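Local coordinates for hypothetical protein PA2201 (Pseudomonas aeruginosa, PDB 2FEF) that is of unknown function but is probably an immunity protein of the PoNi type that protects against a PoNe toxin, at residues T7-W19 against S102-R116. Numbering follows the deposited sequence.
With EDO (1,2-ethanediol), chain D.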
# COMPACT_ATOMS: atom_id res chain seq x y z
N THR B 7 14.85 -3.59 23.71
CA THR B 7 13.82 -4.63 23.77
C THR B 7 12.58 -4.22 22.99
O THR B 7 12.00 -3.16 23.26
CB THR B 7 13.40 -4.97 25.24
OG1 THR B 7 14.51 -5.56 25.92
CG2 THR B 7 12.29 -5.96 25.25
N LEU B 8 12.14 -5.07 22.07
CA LEU B 8 10.90 -4.78 21.34
C LEU B 8 9.87 -5.83 21.70
O LEU B 8 10.16 -7.03 21.61
CB LEU B 8 11.11 -4.74 19.83
CG LEU B 8 12.17 -3.74 19.33
CD1 LEU B 8 12.34 -3.96 17.86
CD2 LEU B 8 11.74 -2.31 19.59
N ASP B 9 8.70 -5.37 22.10
CA ASP B 9 7.67 -6.28 22.60
C ASP B 9 6.69 -6.83 21.60
O ASP B 9 6.04 -7.85 21.88
CB ASP B 9 6.94 -5.64 23.79
CG ASP B 9 7.85 -5.55 25.03
OD1 ASP B 9 8.81 -6.33 25.11
OD2 ASP B 9 7.62 -4.69 25.89
N ASN B 10 6.55 -6.19 20.43
CA ASN B 10 5.50 -6.65 19.51
C ASN B 10 5.81 -8.05 18.95
O ASN B 10 6.98 -8.42 18.84
CB ASN B 10 5.34 -5.67 18.35
CG ASN B 10 6.29 -5.99 17.19
OD1 ASN B 10 5.98 -6.78 16.30
ND2 ASN B 10 7.42 -5.35 17.19
N ARG B 11 4.76 -8.80 18.62
CA ARG B 11 4.90 -10.06 17.89
C ARG B 11 3.93 -10.02 16.70
O ARG B 11 3.01 -10.85 16.55
CB ARG B 11 4.64 -11.26 18.81
CG ARG B 11 5.66 -11.43 19.97
CD ARG B 11 7.14 -11.58 19.50
NE ARG B 11 8.08 -11.73 20.64
CZ ARG B 11 8.83 -10.75 21.15
NH1 ARG B 11 8.80 -9.51 20.62
NH2 ARG B 11 9.63 -11.00 22.19
N LEU B 12 4.12 -9.01 15.86
CA LEU B 12 3.17 -8.70 14.82
C LEU B 12 3.09 -9.81 13.77
O LEU B 12 1.99 -10.14 13.28
CB LEU B 12 3.50 -7.35 14.14
CG LEU B 12 2.66 -6.89 12.91
CD1 LEU B 12 1.14 -6.76 13.18
CD2 LEU B 12 3.27 -5.60 12.33
N ALA B 13 4.24 -10.36 13.37
CA ALA B 13 4.23 -11.35 12.28
C ALA B 13 3.42 -12.60 12.69
O ALA B 13 2.70 -13.15 11.86
CB ALA B 13 5.63 -11.74 11.83
N GLU B 14 3.56 -13.02 13.94
CA GLU B 14 2.76 -14.16 14.45
C GLU B 14 1.26 -13.85 14.56
O GLU B 14 0.45 -14.74 14.39
CB GLU B 14 3.30 -14.68 15.80
CG GLU B 14 4.43 -15.73 15.68
N ALA B 15 0.91 -12.60 14.86
CA ALA B 15 -0.49 -12.22 15.09
C ALA B 15 -1.26 -12.14 13.77
O ALA B 15 -2.45 -12.51 13.72
CB ALA B 15 -0.56 -10.88 15.85
N LEU B 16 -0.58 -11.71 12.69
CA LEU B 16 -1.29 -11.42 11.44
C LEU B 16 -2.16 -12.51 10.86
O LEU B 16 -3.29 -12.22 10.50
CB LEU B 16 -0.35 -10.85 10.35
CG LEU B 16 -0.09 -9.35 10.51
CD1 LEU B 16 1.17 -8.98 9.73
CD2 LEU B 16 -1.28 -8.55 10.03
N PRO B 17 -1.65 -13.76 10.72
CA PRO B 17 -2.54 -14.80 10.19
C PRO B 17 -3.78 -15.06 11.03
O PRO B 17 -4.82 -15.44 10.49
CB PRO B 17 -1.65 -16.05 10.20
CG PRO B 17 -0.26 -15.48 10.05
CD PRO B 17 -0.30 -14.28 10.93
N LEU B 18 -3.67 -14.86 12.34
CA LEU B 18 -4.81 -15.00 13.25
C LEU B 18 -5.81 -13.88 12.98
O LEU B 18 -7.01 -14.12 12.86
CB LEU B 18 -4.33 -14.98 14.70
CG LEU B 18 -3.48 -16.19 15.13
CD1 LEU B 18 -2.12 -16.12 14.47
CD2 LEU B 18 -3.30 -16.24 16.64
N TRP B 19 -5.32 -12.65 12.89
CA TRP B 19 -6.20 -11.50 12.61
C TRP B 19 -6.91 -11.59 11.27
O TRP B 19 -8.11 -11.29 11.14
CB TRP B 19 -5.40 -10.21 12.63
CG TRP B 19 -4.82 -9.87 13.97
CD1 TRP B 19 -5.12 -10.44 15.17
CD2 TRP B 19 -3.85 -8.86 14.22
NE1 TRP B 19 -4.38 -9.84 16.17
CE2 TRP B 19 -3.59 -8.88 15.61
CE3 TRP B 19 -3.15 -7.96 13.40
CZ2 TRP B 19 -2.69 -8.01 16.20
CZ3 TRP B 19 -2.23 -7.09 14.00
CH2 TRP B 19 -2.01 -7.13 15.39
N SER B 102 -6.64 -9.67 21.87
CA SER B 102 -5.55 -10.19 21.06
C SER B 102 -5.00 -9.15 20.08
O SER B 102 -3.80 -9.16 19.78
CB SER B 102 -5.99 -11.47 20.32
OG SER B 102 -6.67 -11.15 19.10
N ILE B 103 -5.85 -8.25 19.58
CA ILE B 103 -5.40 -7.13 18.76
C ILE B 103 -4.77 -6.05 19.61
O ILE B 103 -3.69 -5.57 19.30
CB ILE B 103 -6.53 -6.56 17.87
CG1 ILE B 103 -7.11 -7.69 17.00
CG2 ILE B 103 -6.02 -5.36 16.98
CD1 ILE B 103 -8.52 -7.37 16.40
N TYR B 104 -5.45 -5.68 20.69
CA TYR B 104 -5.01 -4.63 21.59
C TYR B 104 -3.58 -4.85 22.12
O TYR B 104 -2.78 -3.91 22.21
CB TYR B 104 -5.99 -4.47 22.77
CG TYR B 104 -5.48 -3.40 23.73
CD1 TYR B 104 -5.66 -2.02 23.44
CD2 TYR B 104 -4.75 -3.75 24.86
CE1 TYR B 104 -5.12 -1.04 24.29
CE2 TYR B 104 -4.21 -2.77 25.71
CZ TYR B 104 -4.41 -1.44 25.44
OH TYR B 104 -3.88 -0.53 26.32
N LEU B 105 -3.24 -6.10 22.44
CA LEU B 105 -1.89 -6.35 22.97
C LEU B 105 -0.83 -5.93 21.97
O LEU B 105 0.21 -5.39 22.37
CB LEU B 105 -1.69 -7.82 23.35
CG LEU B 105 -2.50 -8.33 24.55
CD1 LEU B 105 -2.03 -9.73 24.87
CD2 LEU B 105 -2.40 -7.41 25.78
N GLU B 106 -1.10 -6.15 20.68
CA GLU B 106 -0.13 -5.78 19.63
C GLU B 106 -0.19 -4.32 19.26
O GLU B 106 0.85 -3.72 18.90
CB GLU B 106 -0.31 -6.64 18.38
CG GLU B 106 -0.01 -8.13 18.63
CD GLU B 106 1.39 -8.31 19.14
OE1 GLU B 106 2.30 -7.58 18.67
OE2 GLU B 106 1.61 -9.17 20.00
N THR B 107 -1.38 -3.75 19.33
CA THR B 107 -1.53 -2.31 19.11
C THR B 107 -0.70 -1.56 20.17
O THR B 107 0.13 -0.70 19.84
CB THR B 107 -2.98 -1.89 19.23
OG1 THR B 107 -3.80 -2.72 18.38
CG2 THR B 107 -3.15 -0.39 18.90
N ALA B 108 -0.91 -1.91 21.44
CA ALA B 108 -0.12 -1.35 22.53
C ALA B 108 1.39 -1.60 22.35
O ALA B 108 2.20 -0.68 22.55
CB ALA B 108 -0.61 -1.89 23.87
N ALA B 109 1.77 -2.82 21.96
CA ALA B 109 3.20 -3.15 21.76
C ALA B 109 3.78 -2.32 20.63
O ALA B 109 4.88 -1.85 20.74
CB ALA B 109 3.36 -4.61 21.43
N LEU B 110 3.05 -2.16 19.54
CA LEU B 110 3.60 -1.40 18.43
C LEU B 110 3.79 0.07 18.80
O LEU B 110 4.79 0.66 18.40
CB LEU B 110 2.77 -1.55 17.15
CG LEU B 110 2.90 -2.92 16.45
CD1 LEU B 110 1.71 -3.03 15.47
CD2 LEU B 110 4.31 -3.10 15.77
N TRP B 111 2.82 0.66 19.53
CA TRP B 111 3.00 2.04 20.01
C TRP B 111 4.24 2.21 20.93
O TRP B 111 5.02 3.17 20.77
CB TRP B 111 1.73 2.53 20.71
CG TRP B 111 0.68 3.04 19.75
CD1 TRP B 111 -0.44 2.36 19.31
CD2 TRP B 111 0.67 4.31 19.08
NE1 TRP B 111 -1.16 3.15 18.44
CE2 TRP B 111 -0.48 4.34 18.26
CE3 TRP B 111 1.54 5.42 19.07
CZ2 TRP B 111 -0.82 5.46 17.47
CZ3 TRP B 111 1.21 6.53 18.30
CH2 TRP B 111 0.04 6.53 17.49
N LEU B 112 4.41 1.27 21.86
CA LEU B 112 5.55 1.24 22.77
C LEU B 112 6.86 1.06 22.00
O LEU B 112 7.81 1.82 22.23
CB LEU B 112 5.38 0.08 23.74
CG LEU B 112 6.43 -0.05 24.83
CD1 LEU B 112 6.46 1.24 25.65
CD2 LEU B 112 6.09 -1.26 25.69
N ASP B 113 6.92 0.06 21.11
CA ASP B 113 8.11 -0.14 20.23
C ASP B 113 8.43 1.08 19.39
O ASP B 113 9.60 1.48 19.27
CB ASP B 113 7.97 -1.38 19.33
CG ASP B 113 7.92 -2.71 20.16
OD1 ASP B 113 8.28 -2.74 21.36
OD2 ASP B 113 7.55 -3.74 19.59
N TYR B 114 7.40 1.67 18.77
CA TYR B 114 7.60 2.93 18.07
C TYR B 114 8.29 3.96 18.95
O TYR B 114 9.28 4.57 18.54
CB TYR B 114 6.26 3.46 17.52
CG TYR B 114 6.21 4.94 17.17
CD1 TYR B 114 7.16 5.53 16.33
CD2 TYR B 114 5.15 5.75 17.63
CE1 TYR B 114 7.10 6.90 16.03
CE2 TYR B 114 5.08 7.10 17.31
CZ TYR B 114 6.05 7.67 16.52
OH TYR B 114 6.00 9.01 16.16
N SER B 115 7.75 4.19 20.15
CA SER B 115 8.32 5.23 21.02
C SER B 115 9.79 4.93 21.37
O SER B 115 10.62 5.83 21.50
CB SER B 115 7.48 5.34 22.30
OG SER B 115 7.75 4.27 23.23
N ARG B 116 10.11 3.65 21.54
CA ARG B 116 11.51 3.27 21.89
C ARG B 116 12.47 3.50 20.74
O ARG B 116 13.61 3.96 20.94
CB ARG B 116 11.57 1.82 22.34
CG ARG B 116 10.87 1.60 23.68
CD ARG B 116 10.62 0.13 23.85
NE ARG B 116 10.14 -0.18 25.19
CZ ARG B 116 9.51 -1.32 25.50
NH1 ARG B 116 9.26 -2.22 24.55
NH2 ARG B 116 9.11 -1.53 26.75
C1 EDO D . 10.64 -6.44 15.00
O1 EDO D . 9.75 -6.64 16.11
C2 EDO D . 11.05 -7.76 14.35
O2 EDO D . 11.37 -8.71 15.39
O HOH W 1 3.41 -8.44 22.24
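D113 and E106, two turns apart on helix 102-116, hold the N-terminal loop (T7-R11) by its backbone amides. The D113 carboxylate takes D9 N on the syn lone pair of OD1 (2.8 Å), while OD2 receives N10 N on its syn side and, on its anti side, N10 ND2 at 2.9 Å, with OD2 lying in the plane of the N10 amide. Amide and carboxylate planes stand 67° apart. With CG set between its backbone N and carbonyl carbon (chi1 87°), the N10 side chain reaches along the following backbone, where OD1 accepts L12 N in the carbonyl plane, an Asx turn leading into helix 12-20, and also meets Y58; ND2 further binds 1,2-ethanediol, probably from the crystallisation liquor. The E106 chain bends so that OE1 reaches R11 N (2.7 Å), and a water joins OE2 to D9 O. A109 CB packs against the N10 backbone, 3.5 Å from CA.

This pins the start of an all-helical N-terminal domain against its long helix 97-127, with helices 12-19 and 102-116 running roughly antiparallel at 147°. Further along, the W19 indole is sandwiched, A15 CB over one face and I103 CG1 over the other in a CH-pi contact, as E106 CB touches its edge at CH2 (3.5 Å). At the far end R116 NH1 salt-bridges D9 OD2 (3.3 Å), its hydrogen bond weak, guanidinium and carboxylate planes nearly perpendicular, while NE pairs with E171 of helix 165-172.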